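Local coordinates for flavin-nucleotide-binding protein (Mycobacterium smegmatis, PDB 4YBN) that binds FAD and heme as a flavoprotein of the pyridoxamine 5'-phosphate oxidase-like split beta-barrel superfamily and is probably an oxidoreductase, at residues 17-22 and 161-166; 70-74 and 149-153; 167-171 and 182-186. All blocks are in the same frame, centred on the assembly; numbering follows the deposited sequence.

Interaction 1 of 3, residues 17-22 and 161-166. With FAD (flavin-adenine dinucleotide), chain K.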
loop_
_atom_site.group_PDB
_atom_site.type_symbol
_atom_site.label_atom_id
_atom_site.label_comp_id
_atom_site.label_asym_id
_atom_site.label_seq_id
_atom_site.Cartn_x
_atom_site.Cartn_y
_atom_site.Cartn_z
ATOM N N LYS A 17 -2.321 -13.630 14.668
ATOM C CA LYS A 17 -2.090 -12.277 14.189
ATOM C C LYS A 17 -3.377 -11.473 13.901
ATOM O O LYS A 17 -3.299 -10.249 13.667
ATOM C CB LYS A 17 -1.239 -12.336 12.936
ATOM C CG LYS A 17 0.202 -12.694 13.243
ATOM C CD LYS A 17 0.932 -13.073 11.983
ATOM C CE LYS A 17 2.380 -13.404 12.290
ATOM N NZ LYS A 17 3.169 -13.202 11.042
ATOM N N GLN A 18 -4.539 -12.145 13.891
ATOM C CA GLN A 18 -5.824 -11.455 13.715
ATOM C C GLN A 18 -6.135 -10.685 14.977
ATOM O O GLN A 18 -5.908 -11.207 16.062
ATOM C CB GLN A 18 -6.930 -12.414 13.434
ATOM C CG GLN A 18 -8.259 -11.716 13.165
ATOM C CD GLN A 18 -9.136 -12.469 12.150
ATOM O OE1 GLN A 18 -8.998 -13.698 11.942
ATOM N NE2 GLN A 18 -10.034 -11.728 11.490
ATOM N N SER A 19 -6.577 -9.437 14.828
ATOM C CA SER A 19 -7.069 -8.624 15.956
ATOM C C SER A 19 -8.510 -8.213 15.758
ATOM O O SER A 19 -8.870 -7.769 14.694
ATOM C CB SER A 19 -6.228 -7.363 16.107
ATOM O OG SER A 19 -6.910 -6.436 16.984
ATOM N N THR A 20 -9.343 -8.326 16.780
ATOM C CA THR A 20 -10.709 -7.809 16.729
ATOM C C THR A 20 -10.877 -6.421 17.369
ATOM O O THR A 20 -11.986 -5.976 17.601
ATOM C CB THR A 20 -11.659 -8.758 17.470
ATOM O OG1 THR A 20 -11.162 -8.921 18.807
ATOM C CG2 THR A 20 -11.729 -10.142 16.728
ATOM N N SER A 21 -9.796 -5.731 17.674
ATOM C CA SER A 21 -9.949 -4.424 18.241
ATOM C C SER A 21 -10.289 -3.338 17.173
ATOM O O SER A 21 -9.479 -3.035 16.276
ATOM C CB SER A 21 -8.710 -4.033 18.986
ATOM O OG SER A 21 -8.780 -2.657 19.364
ATOM N N ARG A 22 -11.472 -2.737 17.332
ATOM C CA ARG A 22 -11.902 -1.620 16.517
ATOM C C ARG A 22 -10.999 -0.428 16.734
ATOM O O ARG A 22 -10.776 0.407 15.836
ATOM C CB ARG A 22 -13.360 -1.272 16.877
ATOM C CG ARG A 22 -13.898 -0.044 16.184
ATOM C CD ARG A 22 -13.934 -0.177 14.664
ATOM N NE ARG A 22 -14.001 1.169 14.087
ATOM C CZ ARG A 22 -15.145 1.825 13.816
ATOM N NH1 ARG A 22 -15.075 3.084 13.370
ATOM N NH2 ARG A 22 -16.344 1.214 13.951
ATOM N N TRP A 161 -15.267 -6.374 8.505
ATOM C CA TRP A 161 -13.848 -6.007 8.445
ATOM C C TRP A 161 -12.940 -6.993 9.151
ATOM O O TRP A 161 -13.346 -7.704 10.074
ATOM C CB TRP A 161 -13.643 -4.575 8.982
ATOM C CG TRP A 161 -14.036 -4.323 10.396
ATOM C CD1 TRP A 161 -15.237 -3.842 10.843
ATOM C CD2 TRP A 161 -13.237 -4.543 11.563
ATOM N NE1 TRP A 161 -15.227 -3.756 12.217
ATOM C CE2 TRP A 161 -14.004 -4.147 12.681
ATOM C CE3 TRP A 161 -11.934 -4.992 11.768
ATOM C CZ2 TRP A 161 -13.542 -4.259 13.984
ATOM C CZ3 TRP A 161 -11.463 -5.081 13.043
ATOM C CH2 TRP A 161 -12.283 -4.704 14.163
ATOM N N SER A 162 -11.690 -7.078 8.681
ATOM C CA SER A 162 -10.729 -7.937 9.330
ATOM C C SER A 162 -9.407 -7.142 9.507
ATOM O O SER A 162 -9.080 -6.279 8.679
ATOM C CB SER A 162 -10.561 -9.227 8.543
ATOM O OG SER A 162 -9.870 -8.969 7.341
ATOM N N LEU A 163 -8.729 -7.368 10.603
ATOM C CA LEU A 163 -7.456 -6.706 10.876
ATOM C C LEU A 163 -6.379 -7.749 11.175
ATOM O O LEU A 163 -6.522 -8.668 12.057
ATOM C CB LEU A 163 -7.618 -5.702 12.027
ATOM C CG LEU A 163 -6.373 -4.897 12.409
ATOM C CD1 LEU A 163 -5.900 -3.902 11.387
ATOM C CD2 LEU A 163 -6.643 -4.209 13.719
ATOM N N LYS A 164 -5.275 -7.642 10.475
ATOM C CA LYS A 164 -4.111 -8.538 10.743
ATOM C C LYS A 164 -2.852 -7.761 11.081
ATOM O O LYS A 164 -2.491 -6.782 10.406
ATOM C CB LYS A 164 -3.904 -9.411 9.558
ATOM C CG LYS A 164 -2.829 -10.487 9.796
ATOM C CD LYS A 164 -2.907 -11.653 8.810
ATOM C CE LYS A 164 -1.969 -12.807 9.226
ATOM N NZ LYS A 164 -1.882 -13.763 8.080
ATOM N N LEU A 165 -2.231 -8.143 12.189
ATOM C CA LEU A 165 -1.108 -7.406 12.770
ATOM C C LEU A 165 0.104 -8.342 12.903
ATOM O O LEU A 165 0.004 -9.365 13.574
ATOM C CB LEU A 165 -1.458 -6.858 14.173
ATOM C CG LEU A 165 -2.822 -6.156 14.387
ATOM C CD1 LEU A 165 -3.082 -5.835 15.867
ATOM C CD2 LEU A 165 -2.857 -4.856 13.581
ATOM N N SER A 166 1.243 -7.971 12.324
ATOM C CA SER A 166 2.516 -8.680 12.518
ATOM C C SER A 166 3.574 -7.723 12.976
ATOM O O SER A 166 4.012 -6.900 12.204
ATOM C CB SER A 166 2.973 -9.304 11.230
ATOM O OG SER A 166 3.877 -10.356 11.515
HETATM P PA FAD K . -7.851 -16.459 3.504
HETATM O O1A FAD K . -8.255 -17.584 4.414
HETATM O O2A FAD K . -7.708 -16.781 2.046
HETATM O O5B FAD K . -8.854 -15.180 3.802
HETATM C C5B FAD K . -9.921 -15.240 4.774
HETATM C C4B FAD K . -10.182 -13.867 5.409
HETATM O O4B FAD K . -9.067 -13.498 6.241
HETATM C C3B FAD K . -10.232 -12.670 4.450
HETATM O O3B FAD K . -11.435 -12.537 3.670
HETATM C C2B FAD K . -9.870 -11.477 5.352
HETATM O O2B FAD K . -11.015 -10.916 5.981
HETATM C C1B FAD K . -8.960 -12.086 6.428
HETATM N N9A FAD K . -7.583 -11.638 6.197
HETATM C C8A FAD K . -6.646 -12.457 5.659
HETATM N N7A FAD K . -5.472 -11.779 5.500
HETATM C C5A FAD K . -5.659 -10.518 5.935
HETATM C C6A FAD K . -4.782 -9.321 6.008
HETATM N N6A FAD K . -3.505 -9.469 5.586
HETATM N N1A FAD K . -5.307 -8.172 6.531
HETATM C C2A FAD K . -6.613 -8.092 6.929
HETATM N N3A FAD K . -7.436 -9.162 6.877
HETATM C C4A FAD K . -7.043 -10.401 6.404
HETATM N N1 FAD K . 1.185 -13.659 3.065
HETATM C C2 FAD K . 1.926 -14.594 2.400
HETATM O O2 FAD K . 1.369 -15.715 2.346
HETATM N N3 FAD K . 3.143 -14.309 1.849
HETATM C C4 FAD K . 3.674 -13.032 1.866
HETATM O O4 FAD K . 4.755 -12.627 1.349
HETATM C C4X FAD K . 2.935 -11.981 2.601
HETATM N N5 FAD K . 3.389 -10.704 2.668
HETATM C C5X FAD K . 2.639 -9.764 3.303
HETATM C C6 FAD K . 3.097 -8.492 3.392
HETATM C C7 FAD K . 2.352 -7.548 4.076
HETATM C C7M FAD K . 2.830 -6.137 4.165
HETATM C C8 FAD K . 1.045 -7.868 4.691
HETATM C C8M FAD K . 0.218 -6.811 5.377
HETATM C C9 FAD K . 0.591 -9.151 4.610
HETATM C C9A FAD K . 1.344 -10.103 3.935
HETATM N N10 FAD K . 0.856 -11.406 3.823
HETATM C C10 FAD K . 1.632 -12.376 3.190
HETATM C "C1'" FAD K . -0.421 -11.796 4.472
HETATM C "C2'" FAD K . -1.563 -12.066 3.529
HETATM O "O2'" FAD K . -2.323 -10.866 3.401
HETATM C "C3'" FAD K . -2.445 -13.126 4.194
HETATM O "O3'" FAD K . -2.695 -12.750 5.589
HETATM C "C4'" FAD K . -1.791 -14.527 4.048
HETATM O "O4'" FAD K . -1.573 -14.861 2.648
HETATM C "C5'" FAD K . -2.666 -15.584 4.695
HETATM O "O5'" FAD K . -3.993 -15.393 4.231
HETATM P P FAD K . -5.155 -16.456 4.554
HETATM O O1P FAD K . -5.151 -16.539 6.059
HETATM O O2P FAD K . -4.954 -17.674 3.729
HETATM O O3P FAD K . -6.487 -15.741 4.052
HETATM O O HOH W 1 -10.073 -8.940 12.658
#
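A single antiparallel beta bridge joins the irregular 17-22 segment, just ahead of helix 22-29, to the edge of strand 161-166 in the split barrel, directly beside the cofactors. Gln-18 and Lys-164 form the non-hydrogen-bonded pair, their CA atoms 4.5 Å apart. Two nearly straight backbone hydrogen bonds frame them: Leu-165 N to Lys-17 O at 2.8 Å and Ser-19 N to Leu-163 O at 2.9 Å. The pairing stops there, and a water replaces the next direct link, accepting from Leu-163 N (2.9 Å) and Gln-18 NE2 (3.0 Å) and donating to Ser-19 O (2.6 Å). The Gln-18 amide is also held by Val-11 N, at OE1, and Thr-9 O, at NE2. Ser-19 OG accepts from Ser-21 N at 3.0 Å in an ST turn, which turns the chain past the Trp-161 indole; Thr-20 O meets the ring edge at CH2 (3.7 Å). Ser-19 CB also packs on Leu-165 CD1 at 3.5 Å.

Ser-162, Lys-164 and Ser-166 occupy the cofactor face of the strand. Ser-162 OG accepts from FAD O2B (2.6 Å) and donates to adenine N3A (a very short 2.5 Å), while Lys-164 NZ donates to FAD O3' at 2.8 Å. Lys-17 NZ reaches Ser-166 OG at 3.0 Å, and both lysines, from different segments, also bind heme carboxylate oxygens. On its opposite edge strand 161-166 pairs with strand 99-108, while Trp-161, Leu-163 and Leu-165 lie against helix 22-29, N-capped by Ser-21, whose OG caps Arg-24 N.

Interaction 2 of 3, residues 70-74 and 149-153. With HEM (protoporphyrin IX containing Fe), chain F.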
loop_
_atom_site.group_PDB
_atom_site.type_symbol
_atom_site.label_atom_id
_atom_site.label_comp_id
_atom_site.label_asym_id
_atom_site.label_seq_id
_atom_site.Cartn_x
_atom_site.Cartn_y
_atom_site.Cartn_z
ATOM N N LEU A 70 -15.060 4.870 -10.213
ATOM C CA LEU A 70 -15.930 5.450 -9.163
ATOM C C LEU A 70 -17.405 5.317 -9.512
ATOM O O LEU A 70 -18.214 5.030 -8.625
ATOM C CB LEU A 70 -15.545 6.899 -8.851
ATOM C CG LEU A 70 -14.134 7.004 -8.269
ATOM C CD1 LEU A 70 -13.865 8.480 -8.131
ATOM C CD2 LEU A 70 -13.997 6.339 -6.912
ATOM N N ARG A 71 -17.750 5.509 -10.787
ATOM C CA ARG A 71 -19.136 5.278 -11.241
ATOM C C ARG A 71 -19.624 3.871 -10.967
ATOM O O ARG A 71 -20.764 3.674 -10.602
ATOM C CB ARG A 71 -19.323 5.557 -12.739
ATOM C CG ARG A 71 -19.519 7.005 -13.102
ATOM C CD ARG A 71 -19.740 7.117 -14.606
ATOM N NE ARG A 71 -19.660 8.507 -15.019
ATOM C CZ ARG A 71 -19.935 8.942 -16.245
ATOM N NH1 ARG A 71 -20.306 8.082 -17.192
ATOM N NH2 ARG A 71 -19.846 10.245 -16.517
ATOM N N ALA A 72 -18.769 2.909 -11.131
ATOM C CA ALA A 72 -19.107 1.511 -10.894
ATOM C C ALA A 72 -19.443 1.306 -9.451
ATOM O O ALA A 72 -20.447 0.708 -9.104
ATOM C CB ALA A 72 -17.974 0.604 -11.344
ATOM N N LEU A 73 -18.682 1.928 -8.558
ATOM C CA LEU A 73 -18.977 1.841 -7.170
ATOM C C LEU A 73 -20.236 2.605 -6.792
ATOM O O LEU A 73 -20.998 2.160 -5.957
ATOM C CB LEU A 73 -17.818 2.431 -6.364
ATOM C CG LEU A 73 -16.483 1.639 -6.428
ATOM C CD1 LEU A 73 -15.433 2.498 -5.729
ATOM C CD2 LEU A 73 -16.641 0.327 -5.702
ATOM N N ALA A 74 -20.433 3.762 -7.390
ATOM C CA ALA A 74 -21.623 4.559 -7.142
ATOM C C ALA A 74 -22.912 3.777 -7.571
ATOM O O ALA A 74 -23.927 3.815 -6.913
ATOM C CB ALA A 74 -21.573 5.799 -7.937
ATOM N N THR A 149 -17.595 16.361 -8.565
ATOM C CA THR A 149 -17.079 15.423 -7.565
ATOM C C THR A 149 -18.111 14.382 -7.100
ATOM O O THR A 149 -19.253 14.656 -6.777
ATOM C CB THR A 149 -16.485 16.203 -6.347
ATOM O OG1 THR A 149 -15.477 17.090 -6.824
ATOM C CG2 THR A 149 -15.786 15.332 -5.293
ATOM N N LEU A 150 -17.640 13.167 -7.036
ATOM C CA LEU A 150 -18.362 12.038 -6.548
ATOM C C LEU A 150 -17.708 11.729 -5.246
ATOM O O LEU A 150 -16.497 11.556 -5.163
ATOM C CB LEU A 150 -18.126 10.940 -7.570
ATOM C CG LEU A 150 -18.967 9.696 -7.568
ATOM C CD1 LEU A 150 -20.447 10.015 -7.491
ATOM C CD2 LEU A 150 -18.659 8.916 -8.851
ATOM N N ALA A 151 -18.472 11.736 -4.195
ATOM C CA ALA A 151 -18.024 11.280 -2.903
ATOM C C ALA A 151 -18.772 10.053 -2.521
ATOM O O ALA A 151 -19.973 10.018 -2.695
ATOM C CB ALA A 151 -18.286 12.393 -1.869
ATOM N N LEU A 152 -18.089 9.065 -1.955
ATOM C CA LEU A 152 -18.654 7.783 -1.613
ATOM C C LEU A 152 -18.238 7.306 -0.265
ATOM O O LEU A 152 -17.099 7.555 0.137
ATOM C CB LEU A 152 -18.174 6.710 -2.621
ATOM C CG LEU A 152 -18.408 7.055 -4.092
ATOM C CD1 LEU A 152 -17.544 6.178 -4.975
ATOM C CD2 LEU A 152 -19.843 6.813 -4.428
ATOM N N ALA A 153 -19.100 6.568 0.441
ATOM C CA ALA A 153 -18.830 6.167 1.829
ATOM C C ALA A 153 -19.177 4.727 2.035
ATOM O O ALA A 153 -20.238 4.266 1.594
ATOM C CB ALA A 153 -19.670 7.018 2.791
HETATM C CHA HEM F . -9.009 13.744 -7.989
HETATM C CHB HEM F . -6.735 14.087 -3.776
HETATM C CHC HEM F . -9.918 17.413 -2.251
HETATM C CHD HEM F . -12.308 16.881 -6.399
HETATM C C1A HEM F . -8.106 13.574 -6.983
HETATM C C2A HEM F . -6.986 12.708 -7.065
HETATM C C3A HEM F . -6.363 12.787 -5.860
HETATM C C4A HEM F . -7.084 13.708 -5.054
HETATM C CMA HEM F . -5.104 12.037 -5.502
HETATM C CAA HEM F . -6.569 11.828 -8.235
HETATM C CBA HEM F . -5.971 12.580 -9.434
HETATM C CGA HEM F . -5.623 11.575 -10.511
HETATM O O1A HEM F . -4.416 11.336 -10.770
HETATM O O2A HEM F . -6.525 10.976 -11.154
HETATM C C1B HEM F . -7.391 15.055 -2.997
HETATM C C2B HEM F . -6.913 15.473 -1.716
HETATM C C3B HEM F . -7.798 16.399 -1.244
HETATM C C4B HEM F . -8.832 16.564 -2.314
HETATM C CMB HEM F . -5.688 14.972 -0.983
HETATM C CAB HEM F . -7.594 17.102 0.051
HETATM C CBB HEM F . -8.200 18.240 0.344
HETATM C C1C HEM F . -10.911 17.563 -3.238
HETATM C C2C HEM F . -12.155 18.243 -3.067
HETATM C C3C HEM F . -12.855 18.100 -4.267
HETATM C C4C HEM F . -12.002 17.318 -5.156
HETATM C CMC HEM F . -12.595 18.997 -1.842
HETATM C CAC HEM F . -14.148 18.723 -4.615
HETATM C CBC HEM F . -14.778 19.712 -3.942
HETATM C C1D HEM F . -11.568 15.987 -7.150
HETATM C C2D HEM F . -11.971 15.611 -8.524
HETATM C C3D HEM F . -11.040 14.758 -8.944
HETATM C C4D HEM F . -10.095 14.591 -7.841
HETATM C CMD HEM F . -13.158 16.078 -9.327
HETATM C CAD HEM F . -10.924 14.076 -10.270
HETATM C CBD HEM F . -9.880 14.816 -11.131
HETATM C CGD HEM F . -9.976 14.446 -12.600
HETATM O O1D HEM F . -10.381 15.270 -13.460
HETATM O O2D HEM F . -9.653 13.294 -12.959
HETATM N NA HEM F . -8.149 14.176 -5.753
HETATM N NB HEM F . -8.498 15.745 -3.325
HETATM N NC HEM F . -10.889 16.951 -4.478
HETATM N ND HEM F . -10.443 15.355 -6.795
HETATM FE FE HEM F . -9.544 15.487 -5.143
#
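Two leucines of strand 149-153 fit into the surface of helix 70-74, which crosses the strand at 50° with the axes 9.5 Å apart. This is helix-on-sheet packing in the split barrel, made by alternate strand residues. Leu-150 pushes CD2 into the shallow hollow made by Leu-70, Arg-71 and Ala-74, lying 3.7 Å from Leu-70 CB, 4.0 Å from Arg-71 N and 4.4 Å from Ala-74 CB. Leu-152 straddles the next hollow: its CD1 is 4.0 Å from both Leu-70 CD2 and Leu-73 CB, and its CD2 is 4.0 Å from Ala-74 CB. The CA atoms of Ala-74 and Leu-152 are 7.1 Å apart, consistent with alanine's short side chain. Leu-70 belongs to the FAD pocket and Thr-149 to the heme pocket, its OG1 contacting heme CAC at 3.1 Å while hydrogen-bonded to Glu-145 O. Strand 149-155 runs between strands 58-64 and 110-113; Ile-61 and Phe-111 extend the apolar bed around Leu-152, and Leu-70 and Leu-73 reach on to strand 44-55.

Interaction 3 of 3, residues 167-171 and 182-186; sequences EGWPD and WAGVV
Pro-170 and Val-185 bury the most surface here, with Trp-169 next, and the contact is made by van der Waals packing alone. Residues 168-170 form an extended loop (phi/psi -94/-161°, -114/168° and -57/142°) beside the beginning of strand 184-192, with the CA atoms of Pro-170 and Gly-184 6.6 Å apart. The C-gamma-exo ring of Pro-170 directs CG at the other backbone, 3.7 Å from Gly-184 N and 4.1 Å from Ala-183 CB. Val-185, with chi1 in the t well, sets CG2 3.8 Å from Trp-169 CE3 and 4.1 Å from Gly-168 O. Trp-169 (chi1 m, chi2 100°) points its indole edge at Gly-184, CZ3 4.4 Å from Gly-184 CA. This is the dimer side of the split-barrel fold: Gly-184 bonds through its backbone to Val-91 of strand 78-91, and Gly-184 and Val-185 also join an antiparallel ladder with the second subunit, so the sheet continues across the interface. Pro-199 of that subunit packs on Trp-169, whose indole also makes a cation-pi contact with Arg-101; Arg-101 NE donates to Gly-168 O. Gly-184 has phi/psi 162/-163°, where a CB would jam against the carbonyl O of Ala-183 and lie 2.2 Å from Trp-182 CH2. Ala-183 (phi/psi -144/160°) and Val-185 (-132/129°) are extended, their CA-to-CB bonds both toward the loop.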
loop_
_atom_site.group_PDB
_atom_site.type_symbol
_atom_site.label_atom_id
_atom_site.label_comp_id
_atom_site.label_asym_id
_atom_site.label_seq_id
_atom_site.Cartn_x
_atom_site.Cartn_y
_atom_site.Cartn_z
ATOM N N GLU A 167 3.930 -7.747 14.253
ATOM C CA GLU A 167 4.959 -6.849 14.756
ATOM C C GLU A 167 5.951 -7.596 15.624
ATOM O O GLU A 167 6.534 -7.003 16.541
ATOM C CB GLU A 167 4.341 -5.690 15.572
ATOM C CG GLU A 167 3.311 -4.829 14.831
ATOM C CD GLU A 167 3.895 -4.040 13.671
ATOM O OE1 GLU A 167 5.126 -3.846 13.610
ATOM O OE2 GLU A 167 3.130 -3.615 12.802
ATOM N N GLY A 168 6.175 -8.866 15.317
ATOM C CA GLY A 168 6.989 -9.744 16.168
ATOM C C GLY A 168 8.422 -9.782 15.736
ATOM O O GLY A 168 8.898 -8.860 15.004
ATOM N N TRP A 169 9.115 -10.830 16.202
ATOM C CA TRP A 169 10.527 -11.085 15.889
ATOM C C TRP A 169 10.691 -12.359 15.061
ATOM O O TRP A 169 9.772 -13.124 14.976
ATOM C CB TRP A 169 11.299 -11.275 17.191
ATOM C CG TRP A 169 11.326 -10.098 17.976
ATOM C CD1 TRP A 169 10.543 -9.818 19.054
ATOM C CD2 TRP A 169 12.149 -8.953 17.752
ATOM N NE1 TRP A 169 10.849 -8.563 19.524
ATOM C CE2 TRP A 169 11.833 -8.016 18.745
ATOM C CE3 TRP A 169 13.148 -8.644 16.819
ATOM C CZ2 TRP A 169 12.464 -6.781 18.828
ATOM C CZ3 TRP A 169 13.773 -7.424 16.906
ATOM C CH2 TRP A 169 13.440 -6.520 17.911
ATOM N N PRO A 170 11.892 -12.614 14.468
ATOM C CA PRO A 170 12.064 -13.863 13.757
ATOM C C PRO A 170 11.788 -15.102 14.679
ATOM O O PRO A 170 12.117 -15.081 15.887
ATOM C CB PRO A 170 13.542 -13.842 13.377
ATOM C CG PRO A 170 13.961 -12.441 13.424
ATOM C CD PRO A 170 13.104 -11.780 14.441
ATOM N N ASP A 171 11.159 -16.131 14.120
ATOM C CA ASP A 171 10.876 -17.373 14.836
ATOM C C ASP A 171 11.753 -18.562 14.356
ATOM O O ASP A 171 11.289 -19.530 13.718
ATOM C CB ASP A 171 9.406 -17.669 14.683
ATOM C CG ASP A 171 8.985 -18.864 15.462
ATOM O OD1 ASP A 171 9.670 -19.230 16.453
ATOM O OD2 ASP A 171 7.958 -19.441 15.077
ATOM N N TRP A 182 23.348 -13.362 12.843
ATOM C CA TRP A 182 22.509 -12.232 13.270
ATOM C C TRP A 182 21.038 -12.485 12.868
ATOM O O TRP A 182 20.768 -13.145 11.861
ATOM C CB TRP A 182 23.000 -10.936 12.609
ATOM C CG TRP A 182 22.347 -9.686 13.215
ATOM C CD1 TRP A 182 22.740 -8.998 14.337
ATOM C CD2 TRP A 182 21.151 -9.046 12.751
ATOM N NE1 TRP A 182 21.867 -7.945 14.586
ATOM C CE2 TRP A 182 20.899 -7.940 13.614
ATOM C CE3 TRP A 182 20.293 -9.272 11.672
ATOM C CZ2 TRP A 182 19.794 -7.076 13.438
ATOM C CZ3 TRP A 182 19.178 -8.402 11.497
ATOM C CH2 TRP A 182 18.956 -7.326 12.368
ATOM N N ALA A 183 20.112 -11.994 13.673
ATOM C CA ALA A 183 18.702 -11.957 13.304
ATOM C C ALA A 183 18.103 -10.665 13.886
ATOM O O ALA A 183 18.674 -10.071 14.816
ATOM C CB ALA A 183 17.970 -13.154 13.851
ATOM N N GLY A 184 16.958 -10.214 13.349
ATOM C CA GLY A 184 16.428 -8.951 13.773
ATOM C C GLY A 184 15.407 -8.357 12.822
ATOM O O GLY A 184 14.811 -9.081 11.994
ATOM N N VAL A 185 15.178 -7.061 12.989
ATOM C CA VAL A 185 14.177 -6.301 12.171
ATOM C C VAL A 185 14.805 -5.044 11.682
ATOM O O VAL A 185 15.445 -4.325 12.447
ATOM C CB VAL A 185 12.933 -6.004 13.009
ATOM C CG1 VAL A 185 11.907 -5.055 12.323
ATOM C CG2 VAL A 185 12.265 -7.305 13.350
ATOM N N VAL A 186 14.706 -4.790 10.382
ATOM C CA VAL A 186 14.998 -3.481 9.848
ATOM C C VAL A 186 13.661 -2.746 9.709
ATOM O O VAL A 186 12.842 -3.132 8.855
ATOM C CB VAL A 186 15.646 -3.558 8.508
ATOM C CG1 VAL A 186 16.144 -2.178 8.109
ATOM C CG2 VAL A 186 16.803 -4.557 8.558
#

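All three contacts reach the same antiparallel sheet and are partly buried, each combining buried and exposed residues, yet they differ in chemistry. Interaction 1 is polar and backbone-led, with water and cofactor atoms taking part; interaction 2 is a leucine-alanine seam between helix and strand; interaction 3 is smaller apolar packing (186 Å² buried against 544 and 233 Å²), peripheral in the chain but covered by the second subunit. Strands 149-155 and 161-166 are consecutive, but the centres of interactions 1 and 2 lie about 27 Å apart. Interaction 2 of one subunit and interaction 1 of the other share a heme, touched by Thr-149 and bound by Lys-164 of the second subunit. Residues 167-171 continue the chain directly from strand 161-166.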